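Local structure of outer membrane protein SusF (Bacteroides thetaiotaomicron, 4FE9) at residues L342-Y353 against V362-V370; G410-P418 against W426-F434. The protein binds starch at the cell surface through its carbohydrate-binding modules before the starch is carried into the periplasm for degradation. All coordinates share one frame; numbering follows the deposited sequence.

Interactions 1 and 2 are both largely buried antiparallel strand pairings. Interaction 1 closes the edge of the second carbohydrate-binding module's sheet, and its last residues, Asn369 and Val370, lead into the third module, where interaction 2 lies. They hold different elements but touch: Leu351 and Glu366 of interaction 1 pack on Val416 and Pro418 of interaction 2, and Val370 leans on Ile414. Their chemistry differs. Interaction 1 joins a hairpin, 348-353 with 362-366, to a phenylalanine that gathers apolar side chains from it and from 342-344, whereas 410-418 and 426-434 rely on a bidentate ion pair between a partly exposed arginine and a buried glutamate, water and a threonine hydroxyl where their pairing is irregular.

Interaction 1 (L342-Y353 against V362-V370); sequences LKVGIAGWYLVY and VIEFEKPNV
The backbone N of Glu364 donates to Tyr353 O at 2.7 Å, and Tyr353 N returns a bond of 2.8 Å to Glu364 O. The same carbonyl, Tyr353 O, also receives a CA-H contact from Ile363. This hydrogen-bonded antiparallel pair, with the non-hydrogen-bonded pair Val352-Phe365 beside it, sets the register of the hairpin. One pair further the grip slackens: Glu366 N still reaches Leu351 O, but the return bond from Leu351 N to Glu366 O is weak and bent. There the chain turns off through Pro368, the centre of an inverse gamma turn, whose CG lies 3.2 Å from Trp349 O; a residue without an N-H suits the place where pairing stops.

Phe365 is the apolar hub. Its CG stands anti to the carbonyl carbon (chi1 -78°), which lays the ring alongside Val352, and Val352 CG2 sits over one face, 4.0 Å from the ring centroid. Leu342 CD2 arrives from the opposite direction, 3.8 Å from Phe365 CE1, and Val344 CG2 meets Phe365 CE2 at 3.9 Å. Tyr350 crosses at about a right angle, its CG 3.7 Å from Phe365 CD2. Replacing Phe365 by alanine would probably leave these three aliphatic side chains without their common partner and open a gap beside the Tyr350 ring. On the other face of the sheet, Glu366 extends past Tyr353 CB and its OE1 accepts from Lys419 N.

Strand 360-366 is the outermost on its side of the second module's sheet, and helix 327-333 covers it: Ala333 touches Tyr350 and Phe365, and Ser329 OG bonds Phe365 N. Phe301 of strand 294-301 packs on Val352, while Val307 of strand 306-310 meets Leu342.

Interaction 2 (G410-P418 against W426-F434); sequences GAVRICVNP and WWKTEFIIF
Arg413 holds Glu430 side-on in a bidentate salt bridge. Arg413 NE meets the syn lone pair of Glu430 OE1 at 2.8 Å, at 174° and in the guanidinium plane, while Arg413 NH2 reaches Glu430 OE2 at 3.0 Å from somewhat outside the carboxylate plane. The two flat groups are nearly coplanar, 24° apart. Bends at chi2 and chi3 fold the arginine back to this position, and Trp426 CH2 covers one face of its guanidinium. Glu430 OE2 has a second salt bridge to Arg441, so two positive charges probably keep this buried carboxylate ionised.

Backbone and hydroxyl bonds are sparser. Phe431 N donates to Ile414 O at 3.1 Å, whereas Ile414 N gives its hydrogen to a water. Beyond the close non-hydrogen-bonded pair Cys415-Glu430, Val416 N bonds Thr429 O. Thr429 OG1 answers with a 2.8 Å bond to Val416 O, standing well above that carbonyl's plane; threonine suits the site because its hydroxyl supplies a donor where strand pairing fades. A second water links the same hydroxyl to Asn417 ND2.

Apolar contacts fill the rest. With Phe431 CG lodged between backbone N and carbonyl carbon (chi1 55°), the ring turns so that Ile414 CB lies over its face, and Ile414 CG2 comes within 3.5 Å of Phe431 CZ. Ile432 CD1 bridges Val412 CG1, at 3.7 Å, and Ile414 CD1. Small enough to fit beside an indole, Cys415 sets its CB 3.6 Å from Trp426 CE3, at the ring edge.

Met373 of strand 371-374 lies against Cys415 and Trp426 on one face, while Val458 and Leu460 of strand 458-461 pack on the Ile414-Phe431 face. The pairing belongs to the third carbohydrate-binding module's antiparallel sheet, consistent with the protein's Ig-like beta-sandwich architecture.

Interaction 1 (L342-Y353 against V362-V370)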
loop_
_atom_site.group_PDB
_atom_site.type_symbol
_atom_site.label_atom_id
_atom_site.label_comp_id
_atom_site.label_asym_id
_atom_site.label_seq_id
_atom_site.Cartn_x
_atom_site.Cartn_y
_atom_site.Cartn_z
ATOM N N LEU A 342 18.074 -5.941 -6.165
ATOM C CA LEU A 342 17.634 -4.935 -7.095
ATOM C C LEU A 342 18.722 -4.603 -8.121
ATOM O O LEU A 342 19.841 -4.171 -7.758
ATOM C CB LEU A 342 17.193 -3.674 -6.368
ATOM C CG LEU A 342 16.719 -2.553 -7.278
ATOM C CD1 LEU A 342 15.456 -2.943 -8.000
ATOM C CD2 LEU A 342 16.522 -1.259 -6.522
ATOM N N LYS A 343 18.394 -4.805 -9.394
ATOM C CA LYS A 343 19.360 -4.625 -10.475
ATOM C C LYS A 343 19.048 -3.364 -11.253
ATOM O O LYS A 343 17.903 -3.114 -11.630
ATOM C CB LYS A 343 19.371 -5.846 -11.412
ATOM C CG LYS A 343 20.126 -5.619 -12.752
ATOM C CD LYS A 343 20.621 -6.946 -13.341
ATOM C CE LYS A 343 20.547 -6.936 -14.867
ATOM N NZ LYS A 343 20.530 -8.339 -15.428
ATOM N N VAL A 344 20.051 -2.519 -11.407
ATOM C CA VAL A 344 19.869 -1.314 -12.147
ATOM C C VAL A 344 20.408 -1.548 -13.568
ATOM O O VAL A 344 21.503 -2.091 -13.731
ATOM C CB VAL A 344 20.640 -0.130 -11.490
ATOM C CG1 VAL A 344 20.375 1.142 -12.250
ATOM C CG2 VAL A 344 20.222 0.021 -10.017
ATOM N N GLY A 345 19.597 -1.235 -14.570
ATOM C CA GLY A 345 19.933 -1.615 -15.953
ATOM C C GLY A 345 20.583 -0.502 -16.770
ATOM O O GLY A 345 21.418 -0.773 -17.655
ATOM N N ILE A 346 20.126 0.731 -16.532
ATOM C CA ILE A 346 20.610 1.914 -17.224
ATOM C C ILE A 346 21.575 2.740 -16.314
ATOM O O ILE A 346 21.138 3.332 -15.296
ATOM C CB ILE A 346 19.420 2.791 -17.608
ATOM C CG1 ILE A 346 18.423 1.983 -18.448
ATOM C CG2 ILE A 346 19.868 4.063 -18.288
ATOM C CD1 ILE A 346 17.236 2.751 -18.871
ATOM N N ALA A 347 22.848 2.847 -16.723
ATOM C CA ALA A 347 23.861 3.567 -15.923
ATOM C C ALA A 347 23.490 5.030 -15.756
ATOM O O ALA A 347 22.785 5.590 -16.582
ATOM C CB ALA A 347 25.267 3.431 -16.547
ATOM N N GLY A 348 23.850 5.608 -14.613
ATOM C CA GLY A 348 23.593 7.038 -14.384
ATOM C C GLY A 348 23.535 7.418 -12.909
ATOM O O GLY A 348 23.727 6.571 -12.028
ATOM N N TRP A 349 23.460 8.727 -12.661
ATOM C CA TRP A 349 23.143 9.279 -11.342
ATOM C C TRP A 349 21.652 9.245 -11.127
ATOM O O TRP A 349 20.895 9.736 -11.964
ATOM C CB TRP A 349 23.659 10.737 -11.228
ATOM C CG TRP A 349 25.189 10.829 -11.102
ATOM C CD1 TRP A 349 26.093 10.996 -12.118
ATOM C CD2 TRP A 349 25.965 10.699 -9.899
ATOM N NE1 TRP A 349 27.382 10.855 -11.631
ATOM C CE2 TRP A 349 27.326 10.802 -10.264
ATOM C CE3 TRP A 349 25.636 10.563 -8.544
ATOM C CZ2 TRP A 349 28.356 10.724 -9.330
ATOM C CZ3 TRP A 349 26.657 10.519 -7.618
ATOM C CH2 TRP A 349 28.005 10.595 -8.013
ATOM N N TYR A 350 21.233 8.758 -9.956
ATOM C CA TYR A 350 19.812 8.716 -9.595
ATOM C C TYR A 350 19.598 9.218 -8.162
ATOM O O TYR A 350 20.397 8.941 -7.288
ATOM C CB TYR A 350 19.299 7.275 -9.701
ATOM C CG TYR A 350 19.364 6.702 -11.122
ATOM C CD1 TYR A 350 18.475 7.113 -12.093
ATOM C CD2 TYR A 350 20.320 5.765 -11.469
ATOM C CE1 TYR A 350 18.544 6.613 -13.389
ATOM C CE2 TYR A 350 20.382 5.243 -12.757
ATOM C CZ TYR A 350 19.479 5.661 -13.700
ATOM O OH TYR A 350 19.549 5.162 -14.999
ATOM N N LEU A 351 18.545 9.987 -7.960
ATOM C CA LEU A 351 17.942 10.157 -6.631
ATOM C C LEU A 351 17.173 8.902 -6.236
ATOM O O LEU A 351 16.152 8.560 -6.865
ATOM C CB LEU A 351 16.996 11.377 -6.602
ATOM C CG LEU A 351 16.386 11.695 -5.201
ATOM C CD1 LEU A 351 16.173 13.182 -4.976
ATOM C CD2 LEU A 351 15.122 10.964 -4.962
ATOM N N VAL A 352 17.727 8.156 -5.282
ATOM C CA VAL A 352 17.075 6.991 -4.755
ATOM C C VAL A 352 16.206 7.369 -3.542
ATOM O O VAL A 352 16.681 8.033 -2.603
ATOM C CB VAL A 352 18.103 5.967 -4.329
ATOM C CG1 VAL A 352 17.430 4.783 -3.697
ATOM C CG2 VAL A 352 18.942 5.507 -5.559
ATOM N N TYR A 353 14.934 6.990 -3.583
ATOM C CA TYR A 353 14.002 7.245 -2.488
ATOM C C TYR A 353 13.438 5.930 -1.945
ATOM O O TYR A 353 12.980 5.088 -2.723
ATOM C CB TYR A 353 12.881 8.135 -2.994
ATOM C CG TYR A 353 11.716 8.291 -2.054
ATOM C CD1 TYR A 353 10.674 7.378 -2.053
ATOM C CD2 TYR A 353 11.603 9.413 -1.243
ATOM C CE1 TYR A 353 9.550 7.563 -1.248
ATOM C CE2 TYR A 353 10.497 9.614 -0.452
ATOM C CZ TYR A 353 9.480 8.672 -0.441
ATOM O OH TYR A 353 8.390 8.854 0.379
ATOM N N VAL A 362 8.760 0.693 -0.133
ATOM C CA VAL A 362 8.706 1.372 -1.438
ATOM C C VAL A 362 10.131 1.810 -1.828
ATOM O O VAL A 362 10.900 2.246 -0.972
ATOM C CB VAL A 362 7.767 2.612 -1.379
ATOM C CG1 VAL A 362 7.803 3.382 -2.663
ATOM C CG2 VAL A 362 6.355 2.176 -1.053
ATOM N N ILE A 363 10.534 1.512 -3.061
ATOM C CA ILE A 363 11.799 2.032 -3.604
ATOM C C ILE A 363 11.502 2.771 -4.887
ATOM O O ILE A 363 10.700 2.290 -5.684
ATOM C CB ILE A 363 12.769 0.895 -3.879
ATOM C CG1 ILE A 363 13.112 0.182 -2.587
ATOM C CG2 ILE A 363 14.030 1.397 -4.603
ATOM C CD1 ILE A 363 13.814 -1.172 -2.774
ATOM N N GLU A 364 11.913 4.047 -4.961
ATOM C CA GLU A 364 11.812 4.834 -6.210
ATOM C C GLU A 364 13.184 5.307 -6.688
ATOM O O GLU A 364 14.066 5.591 -5.867
ATOM C CB GLU A 364 10.879 6.031 -6.033
ATOM C CG GLU A 364 9.459 5.655 -5.605
ATOM C CD GLU A 364 8.655 4.952 -6.731
ATOM O OE1 GLU A 364 8.561 3.692 -6.733
ATOM O OE2 GLU A 364 8.143 5.664 -7.616
ATOM N N PHE A 365 13.419 5.211 -8.003
ATOM C CA PHE A 365 14.514 5.928 -8.663
ATOM C C PHE A 365 13.993 7.088 -9.445
ATOM O O PHE A 365 13.028 6.950 -10.198
ATOM C CB PHE A 365 15.265 5.016 -9.592
ATOM C CG PHE A 365 16.205 4.115 -8.902
ATOM C CD1 PHE A 365 15.772 3.316 -7.851
ATOM C CD2 PHE A 365 17.529 4.025 -9.317
ATOM C CE1 PHE A 365 16.648 2.467 -7.200
ATOM C CE2 PHE A 365 18.416 3.177 -8.684
ATOM C CZ PHE A 365 17.982 2.395 -7.609
ATOM N N GLU A 366 14.626 8.241 -9.283
ATOM C CA GLU A 366 14.135 9.483 -9.873
ATOM C C GLU A 366 15.267 10.272 -10.525
ATOM O O GLU A 366 16.404 9.987 -10.307
ATOM C CB GLU A 366 13.476 10.328 -8.806
ATOM C CG GLU A 366 12.047 9.874 -8.477
ATOM C CD GLU A 366 11.521 10.484 -7.185
ATOM O OE1 GLU A 366 11.514 11.739 -7.063
ATOM O OE2 GLU A 366 11.079 9.704 -6.317
ATOM N N LYS A 367 14.931 11.286 -11.311
ATOM C CA LYS A 367 15.964 12.155 -11.871
ATOM C C LYS A 367 16.735 12.805 -10.702
ATOM O O LYS A 367 16.115 13.287 -9.747
ATOM C CB LYS A 367 15.340 13.245 -12.745
ATOM C CG LYS A 367 14.556 12.722 -13.969
ATOM C CD LYS A 367 15.488 12.244 -15.061
ATOM C CE LYS A 367 15.695 13.312 -16.124
ATOM N NZ LYS A 367 17.025 13.982 -15.993
ATOM N N PRO A 368 18.086 12.811 -10.779
ATOM C CA PRO A 368 18.920 13.465 -9.747
ATOM C C PRO A 368 18.883 14.973 -9.867
ATOM O O PRO A 368 19.878 15.567 -10.242
ATOM C CB PRO A 368 20.313 12.970 -10.079
ATOM C CG PRO A 368 20.300 12.853 -11.567
ATOM C CD PRO A 368 18.893 12.357 -11.923
ATOM N N ASN A 369 17.703 15.565 -9.686
ATOM C CA ASN A 369 17.525 17.014 -9.807
ATOM C C ASN A 369 17.869 17.728 -8.502
ATOM O O ASN A 369 17.142 17.596 -7.499
ATOM C CB ASN A 369 16.092 17.343 -10.166
ATOM C CG ASN A 369 15.742 16.932 -11.571
ATOM O OD1 ASN A 369 16.617 16.565 -12.342
ATOM N ND2 ASN A 369 14.463 16.785 -11.831
ATOM N N VAL A 370 19.007 18.413 -8.490
ATOM C CA VAL A 370 19.417 19.206 -7.327
ATOM C C VAL A 370 19.161 20.662 -7.645
ATOM O O VAL A 370 19.358 21.103 -8.790
ATOM C CB VAL A 370 20.895 19.002 -7.023
ATOM C CG1 VAL A 370 21.347 19.874 -5.815
ATOM C CG2 VAL A 370 21.173 17.591 -6.763
#

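Interaction 2 (G410-P418 against W426-F434)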
loop_
_atom_site.group_PDB
_atom_site.type_symbol
_atom_site.label_atom_id
_atom_site.label_comp_id
_atom_site.label_asym_id
_atom_site.label_seq_id
_atom_site.Cartn_x
_atom_site.Cartn_y
_atom_site.Cartn_z
ATOM N N GLY A 410 23.836 36.429 -0.832
ATOM C CA GLY A 410 22.784 35.951 0.058
ATOM C C GLY A 410 23.127 34.610 0.656
ATOM O O GLY A 410 24.224 34.066 0.421
ATOM N N ALA A 411 22.232 34.109 1.509
ATOM C CA ALA A 411 22.394 32.774 2.090
ATOM C C ALA A 411 22.105 31.720 1.022
ATOM O O ALA A 411 21.163 31.855 0.266
ATOM C CB ALA A 411 21.462 32.598 3.274
ATOM N N VAL A 412 23.015 30.771 0.886
ATOM C CA VAL A 412 22.843 29.638 -0.011
ATOM C C VAL A 412 21.910 28.588 0.624
ATOM O O VAL A 412 22.081 28.223 1.770
ATOM C CB VAL A 412 24.184 28.978 -0.310
ATOM C CG1 VAL A 412 23.993 27.764 -1.258
ATOM C CG2 VAL A 412 25.165 30.001 -0.916
ATOM N N ARG A 413 20.899 28.169 -0.123
ATOM C CA ARG A 413 20.158 26.956 0.186
ATOM C C ARG A 413 20.175 25.991 -1.012
ATOM O O ARG A 413 20.194 26.434 -2.185
ATOM C CB ARG A 413 18.715 27.302 0.580
ATOM C CG ARG A 413 18.595 28.269 1.753
ATOM C CD ARG A 413 18.966 27.585 3.107
ATOM N NE ARG A 413 17.839 26.807 3.683
ATOM C CZ ARG A 413 16.854 27.323 4.431
ATOM N NH1 ARG A 413 16.747 28.641 4.590
ATOM N NH2 ARG A 413 15.914 26.520 4.947
ATOM N N ILE A 414 20.273 24.695 -0.723
ATOM C CA ILE A 414 20.280 23.648 -1.763
ATOM C C ILE A 414 19.301 22.537 -1.332
ATOM O O ILE A 414 19.218 22.193 -0.123
ATOM C CB ILE A 414 21.680 23.011 -1.911
ATOM C CG1 ILE A 414 22.781 24.077 -1.764
ATOM C CG2 ILE A 414 21.804 22.256 -3.268
ATOM C CD1 ILE A 414 24.159 23.485 -1.498
ATOM N N CYS A 415 18.575 21.965 -2.299
ATOM C CA CYS A 415 17.752 20.795 -2.020
ATOM C C CYS A 415 17.619 19.807 -3.199
ATOM O O CYS A 415 18.064 20.089 -4.333
ATOM C CB CYS A 415 16.366 21.207 -1.522
ATOM S SG CYS A 415 15.302 21.892 -2.827
ATOM N N VAL A 416 17.109 18.619 -2.883
ATOM C CA VAL A 416 16.317 17.827 -3.827
ATOM C C VAL A 416 14.852 17.909 -3.423
ATOM O O VAL A 416 14.519 18.555 -2.431
ATOM C CB VAL A 416 16.755 16.358 -3.813
ATOM C CG1 VAL A 416 18.230 16.235 -4.228
ATOM C CG2 VAL A 416 16.548 15.767 -2.423
ATOM N N ASN A 417 13.970 17.345 -4.243
ATOM C CA ASN A 417 12.563 17.228 -3.892
ATOM C C ASN A 417 11.960 15.977 -4.554
ATOM O O ASN A 417 11.527 16.032 -5.680
ATOM C CB ASN A 417 11.790 18.476 -4.357
ATOM C CG ASN A 417 10.277 18.412 -4.014
ATOM O OD1 ASN A 417 9.412 18.565 -4.899
ATOM N ND2 ASN A 417 9.960 18.260 -2.705
ATOM N N PRO A 418 11.897 14.857 -3.818
ATOM C CA PRO A 418 11.272 13.631 -4.371
ATOM C C PRO A 418 9.792 13.800 -4.748
ATOM O O PRO A 418 9.098 14.671 -4.218
ATOM C CB PRO A 418 11.429 12.606 -3.233
ATOM C CG PRO A 418 12.504 13.233 -2.291
ATOM C CD PRO A 418 12.287 14.699 -2.407
ATOM N N TRP A 426 10.108 21.193 0.300
ATOM C CA TRP A 426 11.461 21.029 -0.243
ATOM C C TRP A 426 12.510 20.958 0.872
ATOM O O TRP A 426 13.477 20.223 0.762
ATOM C CB TRP A 426 11.792 22.186 -1.187
ATOM C CG TRP A 426 11.882 23.497 -0.489
ATOM C CD1 TRP A 426 10.857 24.347 -0.223
ATOM C CD2 TRP A 426 13.035 24.033 0.184
ATOM N NE1 TRP A 426 11.306 25.420 0.529
ATOM C CE2 TRP A 426 12.645 25.257 0.770
ATOM C CE3 TRP A 426 14.367 23.619 0.306
ATOM C CZ2 TRP A 426 13.532 26.054 1.514
ATOM C CZ3 TRP A 426 15.259 24.420 1.030
ATOM C CH2 TRP A 426 14.840 25.631 1.604
ATOM N N TRP A 427 12.261 21.663 1.983
ATOM C CA TRP A 427 13.291 21.787 3.045
ATOM C C TRP A 427 13.424 20.471 3.844
ATOM O O TRP A 427 14.287 20.347 4.690
ATOM C CB TRP A 427 12.928 22.907 3.991
ATOM C CG TRP A 427 11.520 22.825 4.448
ATOM C CD1 TRP A 427 10.436 23.413 3.861
ATOM C CD2 TRP A 427 11.024 22.084 5.553
ATOM N NE1 TRP A 427 9.294 23.048 4.513
ATOM C CE2 TRP A 427 9.617 22.211 5.541
ATOM C CE3 TRP A 427 11.626 21.260 6.528
ATOM C CZ2 TRP A 427 8.797 21.655 6.540
ATOM C CZ3 TRP A 427 10.795 20.658 7.502
ATOM C CH2 TRP A 427 9.398 20.839 7.475
ATOM N N LYS A 428 12.494 19.544 3.642
ATOM C CA LYS A 428 12.616 18.220 4.273
ATOM C C LYS A 428 13.796 17.403 3.747
ATOM O O LYS A 428 14.167 16.386 4.329
ATOM C CB LYS A 428 11.310 17.453 4.157
ATOM C CG LYS A 428 10.213 18.047 5.094
ATOM C CD LYS A 428 8.835 17.400 4.884
ATOM C CE LYS A 428 7.845 17.992 5.856
ATOM N NZ LYS A 428 6.706 17.128 6.063
ATOM N N THR A 429 14.314 17.804 2.594
ATOM C CA THR A 429 15.443 17.132 1.990
ATOM C C THR A 429 16.435 18.169 1.498
ATOM O O THR A 429 16.674 18.323 0.288
ATOM C CB THR A 429 15.001 16.167 0.797
ATOM O OG1 THR A 429 14.280 16.913 -0.190
ATOM C CG2 THR A 429 14.086 15.027 1.322
ATOM N N GLU A 430 16.970 18.940 2.428
ATOM C CA GLU A 430 17.895 19.984 2.052
ATOM C C GLU A 430 19.226 19.769 2.707
ATOM O O GLU A 430 19.390 18.871 3.573
ATOM C CB GLU A 430 17.326 21.392 2.352
ATOM C CG GLU A 430 17.308 21.766 3.882
ATOM C CD GLU A 430 17.222 23.265 4.132
ATOM O OE1 GLU A 430 17.847 24.060 3.347
ATOM O OE2 GLU A 430 16.641 23.648 5.187
ATOM N N PHE A 431 20.227 20.462 2.185
ATOM C CA PHE A 431 21.565 20.333 2.700
ATOM C C PHE A 431 22.406 21.546 2.291
ATOM O O PHE A 431 21.914 22.493 1.654
ATOM C CB PHE A 431 22.203 19.040 2.155
ATOM C CG PHE A 431 22.191 18.963 0.671
ATOM C CD1 PHE A 431 23.242 19.485 -0.067
ATOM C CD2 PHE A 431 21.078 18.477 0.002
ATOM C CE1 PHE A 431 23.227 19.438 -1.452
ATOM C CE2 PHE A 431 21.064 18.409 -1.380
ATOM C CZ PHE A 431 22.125 18.931 -2.108
ATOM N N ILE A 432 23.623 21.555 2.759
ATOM C CA ILE A 432 24.538 22.679 2.538
ATOM C C ILE A 432 25.994 22.138 2.659
ATOM O O ILE A 432 26.200 20.932 2.855
ATOM C CB ILE A 432 24.241 23.833 3.556
ATOM C CG1 ILE A 432 24.798 25.183 3.066
ATOM C CG2 ILE A 432 24.759 23.470 4.965
ATOM C CD1 ILE A 432 24.224 25.644 1.756
ATOM N N ILE A 433 26.984 23.007 2.461
ATOM C CA ILE A 433 28.404 22.641 2.677
ATOM C C ILE A 433 28.980 23.381 3.892
ATOM O O ILE A 433 28.875 24.603 3.973
ATOM C CB ILE A 433 29.266 23.019 1.434
ATOM C CG1 ILE A 433 28.861 22.185 0.249
ATOM C CG2 ILE A 433 30.725 22.842 1.711
ATOM C CD1 ILE A 433 28.075 22.965 -0.718
ATOM N N PHE A 434 29.610 22.638 4.812
ATOM C CA PHE A 434 30.429 23.235 5.883
ATOM C C PHE A 434 31.793 22.596 5.811
ATOM O O PHE A 434 31.906 21.361 5.885
ATOM C CB PHE A 434 29.841 22.936 7.285
ATOM C CG PHE A 434 28.450 23.541 7.535
ATOM C CD1 PHE A 434 28.244 24.934 7.436
ATOM C CD2 PHE A 434 27.428 22.751 8.128
ATOM C CE1 PHE A 434 26.977 25.512 7.779
ATOM C CE2 PHE A 434 26.192 23.303 8.470
ATOM C CZ PHE A 434 25.955 24.699 8.268
HETATM O O HOH W 1 20.243 24.236 2.430
HETATM O O HOH W 2 11.525 17.706 -0.336
#